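Local coordinates for protein pectate lyase 47 (Bacillus sp. TS-47, PDB 1VBL) that probably cleaves pectate in plant cell-wall pectin by calcium-dependent beta-elimination, as a thermostable secreted lyase of polysaccharide lyase family 1, at residues Tyr93-Val107 with Glu174-Asn186. Numbering follows the deposited sequence.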
# COMPACT_ATOMS: atom_id res chain seq x y z
N TYR A 93 7.11 -20.33 21.13
CA TYR A 93 6.74 -20.41 19.73
C TYR A 93 8.00 -20.61 18.90
O TYR A 93 8.01 -21.39 17.95
CB TYR A 93 6.01 -19.13 19.30
CG TYR A 93 5.46 -19.17 17.90
CD1 TYR A 93 6.26 -18.85 16.80
CD2 TYR A 93 4.13 -19.54 17.66
CE1 TYR A 93 5.76 -18.89 15.50
CE2 TYR A 93 3.62 -19.58 16.37
CZ TYR A 93 4.44 -19.26 15.29
OH TYR A 93 3.94 -19.31 14.01
N LEU A 94 9.06 -19.90 19.26
CA LEU A 94 10.33 -20.02 18.56
C LEU A 94 10.90 -21.43 18.69
O LEU A 94 11.37 -22.01 17.71
CB LEU A 94 11.33 -19.01 19.12
CG LEU A 94 11.53 -17.70 18.35
CD1 LEU A 94 10.21 -17.15 17.87
CD2 LEU A 94 12.25 -16.70 19.24
N ARG A 95 10.86 -21.97 19.91
CA ARG A 95 11.38 -23.31 20.15
C ARG A 95 10.56 -24.39 19.44
O ARG A 95 11.10 -25.36 18.93
CB ARG A 95 11.39 -23.62 21.66
CG ARG A 95 12.43 -22.84 22.46
CD ARG A 95 12.64 -23.48 23.83
NE ARG A 95 11.46 -23.38 24.69
CZ ARG A 95 11.09 -22.28 25.34
NH1 ARG A 95 11.82 -21.17 25.23
NH2 ARG A 95 10.00 -22.28 26.08
N GLU A 96 9.25 -24.19 19.41
CA GLU A 96 8.35 -25.15 18.79
C GLU A 96 8.39 -25.22 17.26
O GLU A 96 8.39 -26.31 16.69
CB GLU A 96 6.91 -24.86 19.23
CG GLU A 96 5.86 -25.83 18.69
CD GLU A 96 5.88 -27.17 19.40
OE1 GLU A 96 5.08 -28.06 19.03
OE2 GLU A 96 6.68 -27.33 20.34
N TYR A 97 8.45 -24.06 16.61
CA TYR A 97 8.40 -24.03 15.16
C TYR A 97 9.67 -23.72 14.37
O TYR A 97 9.61 -23.57 13.15
CB TYR A 97 7.28 -23.07 14.73
CG TYR A 97 5.95 -23.46 15.32
CD1 TYR A 97 5.32 -24.65 14.95
CD2 TYR A 97 5.33 -22.66 16.28
CE1 TYR A 97 4.11 -25.04 15.52
CE2 TYR A 97 4.11 -23.04 16.86
CZ TYR A 97 3.51 -24.23 16.47
OH TYR A 97 2.30 -24.60 17.03
N ASP A 98 10.81 -23.63 15.05
CA ASP A 98 12.07 -23.37 14.37
C ASP A 98 12.21 -24.38 13.23
O ASP A 98 11.98 -25.57 13.43
CB ASP A 98 13.24 -23.54 15.35
CG ASP A 98 14.56 -23.04 14.79
OD1 ASP A 98 14.87 -23.35 13.62
OD2 ASP A 98 15.28 -22.34 15.51
N PRO A 99 12.58 -23.91 12.03
CA PRO A 99 12.73 -24.81 10.87
C PRO A 99 13.69 -25.96 11.19
O PRO A 99 13.56 -27.07 10.67
CB PRO A 99 13.30 -23.90 9.79
CG PRO A 99 12.78 -22.56 10.16
CD PRO A 99 12.92 -22.53 11.66
N ALA A 100 14.65 -25.67 12.07
CA ALA A 100 15.65 -26.66 12.46
C ALA A 100 15.07 -27.83 13.24
O ALA A 100 15.74 -28.85 13.42
CB ALA A 100 16.75 -25.98 13.27
N THR A 101 13.84 -27.71 13.72
CA THR A 101 13.25 -28.81 14.47
C THR A 101 11.83 -29.14 14.03
O THR A 101 11.38 -30.27 14.16
CB THR A 101 13.27 -28.55 15.99
OG1 THR A 101 12.78 -29.71 16.68
CG2 THR A 101 12.40 -27.35 16.34
N TRP A 102 11.14 -28.14 13.49
CA TRP A 102 9.78 -28.35 13.02
C TRP A 102 9.79 -28.67 11.53
O TRP A 102 8.86 -29.29 11.01
CB TRP A 102 8.92 -27.10 13.28
CG TRP A 102 7.49 -27.25 12.86
CD1 TRP A 102 6.96 -26.99 11.62
CD2 TRP A 102 6.41 -27.74 13.66
NE1 TRP A 102 5.62 -27.29 11.61
CE2 TRP A 102 5.26 -27.75 12.85
CE3 TRP A 102 6.30 -28.17 14.99
CZ2 TRP A 102 4.01 -28.18 13.32
CZ3 TRP A 102 5.06 -28.60 15.46
CH2 TRP A 102 3.93 -28.59 14.62
N GLY A 103 10.85 -28.26 10.84
CA GLY A 103 10.94 -28.53 9.42
C GLY A 103 9.95 -27.71 8.61
O GLY A 103 9.61 -26.58 8.99
N LYS A 104 9.48 -28.27 7.50
CA LYS A 104 8.53 -27.57 6.64
C LYS A 104 7.11 -28.08 6.78
O LYS A 104 6.28 -27.89 5.90
CB LYS A 104 8.97 -27.69 5.17
CG LYS A 104 10.30 -27.00 4.87
CD LYS A 104 10.67 -27.15 3.40
CE LYS A 104 12.00 -26.48 3.10
NZ LYS A 104 11.97 -25.02 3.41
N LYS A 105 6.82 -28.74 7.90
CA LYS A 105 5.48 -29.24 8.14
C LYS A 105 4.57 -28.05 8.37
O LYS A 105 5.02 -26.98 8.78
CB LYS A 105 5.45 -30.16 9.37
CG LYS A 105 6.29 -31.43 9.23
CD LYS A 105 5.80 -32.29 8.08
CE LYS A 105 6.61 -33.57 7.97
NZ LYS A 105 6.18 -34.41 6.81
N GLU A 106 3.28 -28.23 8.10
CA GLU A 106 2.30 -27.18 8.30
C GLU A 106 2.34 -26.74 9.76
O GLU A 106 2.32 -27.58 10.66
CB GLU A 106 0.90 -27.71 7.96
CG GLU A 106 -0.22 -26.71 8.18
CD GLU A 106 -1.60 -27.33 8.01
OE1 GLU A 106 -1.90 -27.83 6.90
OE2 GLU A 106 -2.38 -27.33 8.99
N VAL A 107 2.41 -25.43 9.99
CA VAL A 107 2.45 -24.92 11.35
C VAL A 107 1.09 -25.12 12.00
O VAL A 107 0.08 -24.61 11.51
CB VAL A 107 2.81 -23.42 11.37
CG1 VAL A 107 2.78 -22.89 12.79
CG2 VAL A 107 4.20 -23.22 10.76
N GLU A 174 3.00 -14.44 11.40
CA GLU A 174 2.86 -15.86 11.15
C GLU A 174 4.14 -16.40 10.52
O GLU A 174 4.71 -15.77 9.63
CB GLU A 174 1.68 -16.10 10.21
CG GLU A 174 1.64 -17.47 9.57
CD GLU A 174 0.70 -17.51 8.38
OE1 GLU A 174 -0.52 -17.34 8.58
OE2 GLU A 174 1.17 -17.70 7.24
N TRP A 175 4.61 -17.54 10.99
CA TRP A 175 5.80 -18.14 10.41
C TRP A 175 5.34 -19.16 9.38
O TRP A 175 4.50 -20.01 9.67
CB TRP A 175 6.66 -18.85 11.46
CG TRP A 175 7.70 -19.76 10.85
CD1 TRP A 175 7.76 -21.12 10.93
CD2 TRP A 175 8.82 -19.36 10.05
NE1 TRP A 175 8.84 -21.60 10.21
CE2 TRP A 175 9.50 -20.54 9.66
CE3 TRP A 175 9.31 -18.12 9.61
CZ2 TRP A 175 10.65 -20.51 8.86
CZ3 TRP A 175 10.45 -18.09 8.81
CH2 TRP A 175 11.11 -19.28 8.45
N ASP A 176 5.87 -19.06 8.16
CA ASP A 176 5.52 -20.00 7.11
C ASP A 176 6.81 -20.63 6.60
O ASP A 176 7.55 -20.02 5.84
CB ASP A 176 4.82 -19.28 5.95
CG ASP A 176 4.36 -20.23 4.87
OD1 ASP A 176 4.80 -21.40 4.87
OD2 ASP A 176 3.54 -19.82 4.01
N PRO A 177 7.09 -21.87 7.02
CA PRO A 177 8.31 -22.56 6.59
C PRO A 177 8.40 -22.87 5.09
O PRO A 177 9.47 -23.18 4.58
CB PRO A 177 8.32 -23.82 7.45
CG PRO A 177 6.87 -24.10 7.63
CD PRO A 177 6.30 -22.73 7.92
N THR A 178 7.27 -22.78 4.39
CA THR A 178 7.26 -23.08 2.96
C THR A 178 7.20 -21.84 2.07
O THR A 178 7.15 -21.95 0.85
CB THR A 178 6.09 -24.01 2.59
OG1 THR A 178 4.85 -23.39 2.94
CG2 THR A 178 6.22 -25.33 3.31
N ASP A 179 7.20 -20.65 2.68
CA ASP A 179 7.18 -19.42 1.89
C ASP A 179 8.60 -19.26 1.36
O ASP A 179 9.48 -18.78 2.07
CB ASP A 179 6.82 -18.21 2.76
CG ASP A 179 6.54 -16.97 1.94
OD1 ASP A 179 7.09 -16.85 0.81
OD2 ASP A 179 5.79 -16.09 2.41
N GLY A 180 8.82 -19.66 0.12
CA GLY A 180 10.15 -19.57 -0.45
C GLY A 180 10.95 -20.79 -0.04
O GLY A 180 10.39 -21.74 0.51
N THR A 181 12.25 -20.77 -0.28
CA THR A 181 13.10 -21.90 0.07
C THR A 181 13.51 -21.90 1.53
O THR A 181 13.65 -22.96 2.14
CB THR A 181 14.38 -21.92 -0.80
OG1 THR A 181 15.16 -20.75 -0.52
CG2 THR A 181 14.02 -21.94 -2.27
N LEU A 182 13.68 -20.71 2.10
CA LEU A 182 14.10 -20.58 3.49
C LEU A 182 12.94 -20.28 4.44
O LEU A 182 13.12 -20.22 5.65
CB LEU A 182 15.14 -19.47 3.61
CG LEU A 182 16.34 -19.58 2.67
CD1 LEU A 182 17.17 -18.30 2.75
CD2 LEU A 182 17.17 -20.79 3.04
N GLY A 183 11.75 -20.08 3.88
CA GLY A 183 10.60 -19.77 4.70
C GLY A 183 10.58 -18.28 4.99
O GLY A 183 11.58 -17.59 4.78
N GLU A 184 9.46 -17.77 5.48
CA GLU A 184 9.36 -16.35 5.78
C GLU A 184 8.31 -16.04 6.84
O GLU A 184 7.36 -16.80 7.03
CB GLU A 184 8.99 -15.56 4.51
CG GLU A 184 9.96 -15.63 3.34
CD GLU A 184 11.33 -15.04 3.66
OE1 GLU A 184 11.40 -14.12 4.50
OE2 GLU A 184 12.32 -15.49 3.05
N TRP A 185 8.51 -14.92 7.52
CA TRP A 185 7.55 -14.44 8.50
C TRP A 185 6.65 -13.55 7.67
O TRP A 185 7.12 -12.89 6.74
CB TRP A 185 8.23 -13.58 9.58
CG TRP A 185 9.06 -14.34 10.55
CD1 TRP A 185 10.41 -14.55 10.50
CD2 TRP A 185 8.60 -15.01 11.73
NE1 TRP A 185 10.82 -15.30 11.58
CE2 TRP A 185 9.72 -15.60 12.35
CE3 TRP A 185 7.34 -15.17 12.33
CZ2 TRP A 185 9.63 -16.33 13.54
CZ3 TRP A 185 7.24 -15.90 13.51
CH2 TRP A 185 8.39 -16.47 14.10
N ASN A 186 5.36 -13.54 7.97
CA ASN A 186 4.44 -12.69 7.23
C ASN A 186 3.44 -12.04 8.16
O ASN A 186 2.90 -12.68 9.07
CB ASN A 186 3.73 -13.51 6.15
CG ASN A 186 4.68 -14.02 5.08
OD1 ASN A 186 5.35 -13.23 4.40
ND2 ASN A 186 4.76 -15.33 4.92
O HOH W 1 9.52 -24.30 10.57
O HOH W 2 9.98 -24.81 0.97
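In this family 1 pectate lyase, whose fold is the right-handed parallel beta-helix, the two-stranded antiparallel hairpin Glu174-Asn186 stands out from the helix and packs against the segment Tyr93-Val107, the end of helix 90-97, the short helix 99-102 and the loop after it. Trp175, from the first hairpin strand, points into that segment. Its first torsion (chi1 166°) turns CG away from the backbone N and carries the indole across to Pro99, whose CG sits 3.2 Å from Trp175 CZ2, an unusually close approach and a tight spot in the packing. Water 1 lies in the plane of the indole at its edge, accepts from Trp175 NE1 at 2.8 Å and donates to Tyr97 O and Gly103 O, so one buried N-H is tied to two carbonyls of the opposing segment. Cutting this indole back to an alanine removes the N-H and the ring, and would probably open a gap beside Pro99 CG and leave water 1 without its donor. Phe221 meets Trp175 edge-to-face from outside the pair.

Beside it, Tyr93 passes Trp185 in the opposite direction, CE1 coming 3.8 Å from Trp185 CH2, while the Trp175 CB lies near the plane of the tyrosine ring, at its edge. The phenol OH is hydrogen-bonded to Glu112 OE1 on helix 110-126, and Trp185 NE1 donates to Tyr220 O, which anchors both rings to neighbouring parts of the chain. About 14 Å separates the side chain of Trp185 from the bound calcium.

Val107 CG2 fills in next to Pro177 CD at 3.6 Å, and Pro177 CB rests against Gly103 O. Farther out, the exposed chain of Lys104 runs extended until it bends at its last torsion (chi4 -59°), bringing the ammonium over the hairpin turn: NZ donates to Thr181 O at 2.9 Å, from above the carbonyl plane, and weakly to Pro177 O, while water 2 bridges it to Gly180 O.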